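START domain-containing protein 10 (Homo sapiens, PDB 6SER) transfers phosphatidylcholine and phosphatidylethanolamine between membranes, preferring lipids with a palmitoyl or stearoyl sn-1 chain and an unsaturated sn-2 chain. Local coordinates at residues K67-A79 with A208-L220. Sequence-based numbering, arbitrary orientation.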
loop_
_atom_site.group_PDB
_atom_site.type_symbol
_atom_site.label_atom_id
_atom_site.label_comp_id
_atom_site.label_asym_id
_atom_site.label_seq_id
_atom_site.Cartn_x
_atom_site.Cartn_y
_atom_site.Cartn_z
ATOM N N LYS A 67 8.518 -11.381 0.399
ATOM C CA LYS A 67 7.648 -10.472 1.126
ATOM C C LYS A 67 8.460 -9.696 2.156
ATOM O O LYS A 67 9.342 -10.248 2.816
ATOM C CB LYS A 67 6.525 -11.246 1.809
ATOM C CG LYS A 67 5.793 -12.203 0.879
ATOM C CD LYS A 67 4.621 -12.897 1.579
ATOM C CE LYS A 67 3.442 -11.946 1.745
ATOM N NZ LYS A 67 2.239 -12.384 0.975
ATOM N N ILE A 68 8.163 -8.404 2.276
ATOM C CA ILE A 68 8.868 -7.484 3.162
ATOM C C ILE A 68 7.870 -6.964 4.187
ATOM O O ILE A 68 6.700 -6.739 3.865
ATOM C CB ILE A 68 9.501 -6.317 2.371
ATOM C CG1 ILE A 68 10.385 -6.852 1.242
ATOM C CG2 ILE A 68 10.294 -5.383 3.280
ATOM C CD1 ILE A 68 11.427 -7.875 1.687
ATOM N N LYS A 69 8.332 -6.777 5.419
ATOM C CA LYS A 69 7.507 -6.256 6.501
ATOM C C LYS A 69 8.281 -5.158 7.209
ATOM O O LYS A 69 9.458 -5.338 7.537
ATOM C CB LYS A 69 7.120 -7.358 7.492
ATOM C CG LYS A 69 6.283 -6.852 8.651
ATOM C CD LYS A 69 6.247 -7.830 9.816
ATOM C CE LYS A 69 5.620 -9.148 9.425
ATOM N NZ LYS A 69 5.426 -9.987 10.633
ATOM N N CYS A 70 7.643 -4.016 7.434
ATOM C CA CYS A 70 8.306 -2.906 8.111
ATOM C C CYS A 70 7.366 -2.311 9.150
ATOM O O CYS A 70 6.244 -1.911 8.825
ATOM C CB CYS A 70 8.774 -1.841 7.113
ATOM S SG CYS A 70 9.913 -0.622 7.849
ATOM N N ARG A 71 7.836 -2.247 10.392
ATOM C CA ARG A 71 7.054 -1.808 11.537
ATOM C C ARG A 71 7.660 -0.524 12.090
ATOM O O ARG A 71 8.884 -0.404 12.203
ATOM C CB ARG A 71 7.028 -2.904 12.607
ATOM C CG ARG A 71 6.123 -2.666 13.789
ATOM C CD ARG A 71 6.049 -3.923 14.647
ATOM N NE ARG A 71 5.289 -3.744 15.883
ATOM C CZ ARG A 71 5.765 -3.153 16.977
ATOM N NH1 ARG A 71 6.999 -2.661 16.987
ATOM N NH2 ARG A 71 5.005 -3.044 18.063
ATOM N N MET A 72 6.808 0.444 12.418
ATOM C CA MET A 72 7.294 1.729 12.904
ATOM C C MET A 72 6.415 2.247 14.031
ATOM O O MET A 72 5.199 2.384 13.871
ATOM C CB MET A 72 7.355 2.761 11.781
ATOM C CG MET A 72 7.548 4.170 12.298
ATOM S SD MET A 72 7.744 5.328 10.948
ATOM C CE MET A 72 6.076 5.350 10.285
ATOM N N GLU A 73 7.043 2.550 15.160
ATOM C CA GLU A 73 6.355 3.079 16.326
ATOM C C GLU A 73 6.237 4.590 16.183
ATOM O O GLU A 73 7.243 5.280 15.982
ATOM C CB GLU A 73 7.115 2.710 17.597
ATOM C CG GLU A 73 6.304 1.891 18.580
ATOM C CD GLU A 73 7.157 1.296 19.691
ATOM O OE1 GLU A 73 7.727 2.077 20.489
ATOM O OE2 GLU A 73 7.261 0.048 19.755
ATOM N N CYS A 74 5.014 5.100 16.267
ATOM C CA CYS A 74 4.743 6.531 16.144
ATOM C C CYS A 74 4.283 7.024 17.511
ATOM O O CYS A 74 3.128 6.818 17.901
ATOM C CB CYS A 74 3.701 6.801 15.065
ATOM S SG CYS A 74 4.244 6.383 13.406
ATOM N N CYS A 75 5.190 7.666 18.244
ATOM C CA CYS A 75 4.878 8.016 19.623
ATOM C C CYS A 75 3.952 9.219 19.726
ATOM O O CYS A 75 3.232 9.337 20.722
ATOM C CB CYS A 75 6.166 8.277 20.410
ATOM S SG CYS A 75 6.975 9.835 20.009
ATOM N N ASP A 76 3.924 10.093 18.709
ATOM C CA ASP A 76 3.220 11.366 18.813
ATOM C C ASP A 76 2.283 11.633 17.638
ATOM O O ASP A 76 1.940 12.793 17.388
ATOM C CB ASP A 76 4.221 12.517 18.960
ATOM C CG ASP A 76 5.237 12.549 17.841
ATOM O OD1 ASP A 76 5.884 13.599 17.659
ATOM O OD2 ASP A 76 5.382 11.526 17.133
ATOM N N VAL A 77 1.867 10.604 16.901
ATOM C CA VAL A 77 0.791 10.795 15.926
ATOM C C VAL A 77 -0.293 9.754 16.189
ATOM O O VAL A 77 0.011 8.570 16.392
ATOM C CB VAL A 77 1.299 10.752 14.471
ATOM C CG1 VAL A 77 2.599 11.535 14.324
ATOM C CG2 VAL A 77 1.457 9.334 13.958
ATOM N N PRO A 78 -1.560 10.148 16.244
ATOM C CA PRO A 78 -2.625 9.174 16.494
ATOM C C PRO A 78 -2.918 8.328 15.262
ATOM O O PRO A 78 -2.597 8.690 14.128
ATOM C CB PRO A 78 -3.830 10.047 16.869
ATOM C CG PRO A 78 -3.560 11.356 16.223
ATOM C CD PRO A 78 -2.066 11.531 16.183
ATOM N N ALA A 79 -3.541 7.173 15.521
ATOM C CA ALA A 79 -3.866 6.227 14.456
ATOM C C ALA A 79 -4.732 6.863 13.372
ATOM O O ALA A 79 -4.552 6.581 12.183
ATOM C CB ALA A 79 -4.572 5.005 15.040
ATOM N N ALA A 208 13.331 0.754 2.844
ATOM C CA ALA A 208 12.089 0.702 3.608
ATOM C C ALA A 208 12.100 1.612 4.830
ATOM O O ALA A 208 11.149 2.397 4.986
ATOM C CB ALA A 208 11.779 -0.751 3.990
ATOM N N PRO A 209 13.104 1.573 5.718
ATOM C CA PRO A 209 13.065 2.485 6.874
ATOM C C PRO A 209 13.017 3.947 6.480
ATOM O O PRO A 209 12.374 4.745 7.171
ATOM C CB PRO A 209 14.355 2.143 7.640
ATOM C CG PRO A 209 15.226 1.461 6.648
ATOM C CD PRO A 209 14.301 0.709 5.755
ATOM N N LYS A 210 13.661 4.323 5.375
ATOM C CA LYS A 210 13.637 5.721 4.964
ATOM C C LYS A 210 12.257 6.128 4.466
ATOM O O LYS A 210 11.794 7.243 4.733
ATOM C CB LYS A 210 14.682 5.968 3.881
ATOM C CG LYS A 210 14.913 7.438 3.605
ATOM C CD LYS A 210 15.143 7.699 2.129
ATOM C CE LYS A 210 15.329 9.184 1.872
ATOM N NZ LYS A 210 15.257 9.516 0.423
ATOM N N ALA A 211 11.592 5.240 3.733
ATOM C CA ALA A 211 10.259 5.543 3.227
ATOM C C ALA A 211 9.253 5.672 4.365
ATOM O O ALA A 211 8.352 6.515 4.313
ATOM C CB ALA A 211 9.834 4.460 2.242
ATOM N N MET A 212 9.394 4.842 5.403
ATOM C CA MET A 212 8.469 4.904 6.529
ATOM C C MET A 212 8.641 6.195 7.315
ATOM O O MET A 212 7.655 6.775 7.787
ATOM C CB MET A 212 8.674 3.701 7.447
ATOM C CG MET A 212 8.326 2.366 6.806
ATOM S SD MET A 212 6.546 2.100 6.696
ATOM C CE MET A 212 6.129 1.916 8.431
ATOM N N LYS A 213 9.886 6.651 7.487
ATOM C CA LYS A 213 10.097 7.877 8.246
ATOM C C LYS A 213 9.654 9.100 7.456
ATOM O O LYS A 213 9.202 10.083 8.051
ATOM C CB LYS A 213 11.559 7.998 8.680
ATOM C CG LYS A 213 11.832 7.401 10.076
ATOM C CD LYS A 213 10.876 7.997 11.126
ATOM C CE LYS A 213 11.050 7.390 12.520
ATOM N NZ LYS A 213 10.027 7.893 13.495
ATOM N N LYS A 214 9.760 9.056 6.124
ATOM C CA LYS A 214 9.171 10.120 5.317
ATOM C C LYS A 214 7.661 10.182 5.525
ATOM O O LYS A 214 7.094 11.265 5.716
ATOM C CB LYS A 214 9.515 9.917 3.842
ATOM C CG LYS A 214 10.698 10.746 3.379
ATOM C CD LYS A 214 11.260 10.261 2.051
ATOM C CE LYS A 214 12.326 11.220 1.530
ATOM N NZ LYS A 214 13.316 11.594 2.590
ATOM N N MET A 215 7.002 9.025 5.531
ATOM C CA MET A 215 5.579 8.987 5.840
ATOM C C MET A 215 5.302 9.533 7.235
ATOM O O MET A 215 4.316 10.250 7.444
ATOM C CB MET A 215 5.054 7.559 5.720
ATOM C CG MET A 215 3.570 7.447 6.027
ATOM S SD MET A 215 3.010 5.750 6.226
ATOM C CE MET A 215 3.583 5.014 4.702
ATOM N N TYR A 216 6.152 9.199 8.207
ATOM C CA TYR A 216 5.932 9.689 9.562
ATOM C C TYR A 216 6.001 11.212 9.611
ATOM O O TYR A 216 5.154 11.862 10.235
ATOM C CB TYR A 216 6.944 9.075 10.526
ATOM C CG TYR A 216 7.014 9.816 11.839
ATOM C CD1 TYR A 216 6.039 9.631 12.818
ATOM C CD2 TYR A 216 8.043 10.717 12.099
ATOM C CE1 TYR A 216 6.088 10.314 14.024
ATOM C CE2 TYR A 216 8.099 11.405 13.304
ATOM C CZ TYR A 216 7.120 11.197 14.262
ATOM O OH TYR A 216 7.169 11.875 15.462
ATOM N N LYS A 217 7.004 11.801 8.952
ATOM C CA LYS A 217 7.090 13.259 8.910
ATOM C C LYS A 217 5.868 13.857 8.229
ATOM O O LYS A 217 5.402 14.937 8.613
ATOM C CB LYS A 217 8.369 13.704 8.194
ATOM C CG LYS A 217 9.654 13.378 8.952
ATOM C CD LYS A 217 10.876 14.013 8.296
ATOM C CE LYS A 217 12.135 13.721 9.102
ATOM N NZ LYS A 217 13.252 14.660 8.786
ATOM N N ALA A 218 5.331 13.167 7.218
ATOM C CA ALA A 218 4.134 13.658 6.547
ATOM C C ALA A 218 2.956 13.738 7.509
ATOM O O ALA A 218 2.157 14.679 7.445
ATOM C CB ALA A 218 3.797 12.767 5.353
ATOM N N CYS A 219 2.837 12.764 8.414
ATOM C CA CYS A 219 1.756 12.793 9.396
ATOM C C CYS A 219 1.850 14.008 10.314
ATOM O O CYS A 219 0.817 14.510 10.775
ATOM C CB CYS A 219 1.763 11.507 10.218
ATOM S SG CYS A 219 1.470 10.001 9.231
ATOM N N LEU A 220 3.068 14.490 10.594
ATOM C CA LEU A 220 3.221 15.670 11.443
ATOM C C LEU A 220 2.745 16.925 10.728
ATOM O O LEU A 220 2.151 17.815 11.349
ATOM C CB LEU A 220 4.679 15.837 11.877
ATOM C CG LEU A 220 5.301 14.683 12.664
ATOM C CD1 LEU A 220 6.780 14.934 12.908
ATOM C CD2 LEU A 220 4.563 14.477 13.974
#
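In the helix-grip fold of this START domain, the long C-terminal helix 197-227 packs against the curved beta-sheet. Here its part 208-220 lies along strand 68-74, at 41° between their N-to-C directions and 9.1 Å between the axes. Cys70, Met72 and, past the strand end, Val77 face Ala208, Met212, Tyr216 and Cys219, side chains that follow one another at about one helix turn, in steps of four, four and three residues. Cys70 SG touches Met212 CG at 3.5 Å. The Met212 chain bends at chi2 and chi3, which brings its CE to Met72 CB at 3.7 Å. Met72 extends from the strand with CG anti to the backbone N (chi1 167°), then turns at chi3. Met72 CE thereby meets Tyr216 CB at 3.8 Å and also the backbone O of Met212. The same O accepts the Tyr216 N-H within the helix. Beyond Met72, Cys74 SG makes an oblique sulfur-aromatic contact with the Tyr216 ring, nearest CD1. Val77 CG1 touches both Tyr216 CE1 (3.7 Å) and Leu220 CD2 (3.6 Å). On the flank of the helix, Met215 and Cys219 also touch Leu82 of helix 79-87. At the exposed margin, Asp76 meets the edge of the Tyr216 ring. Its carboxylate is turned 29° from the ring plane, and Tyr216 OH donates a very short hydrogen bond of 2.5 Å to Asp76 OD2.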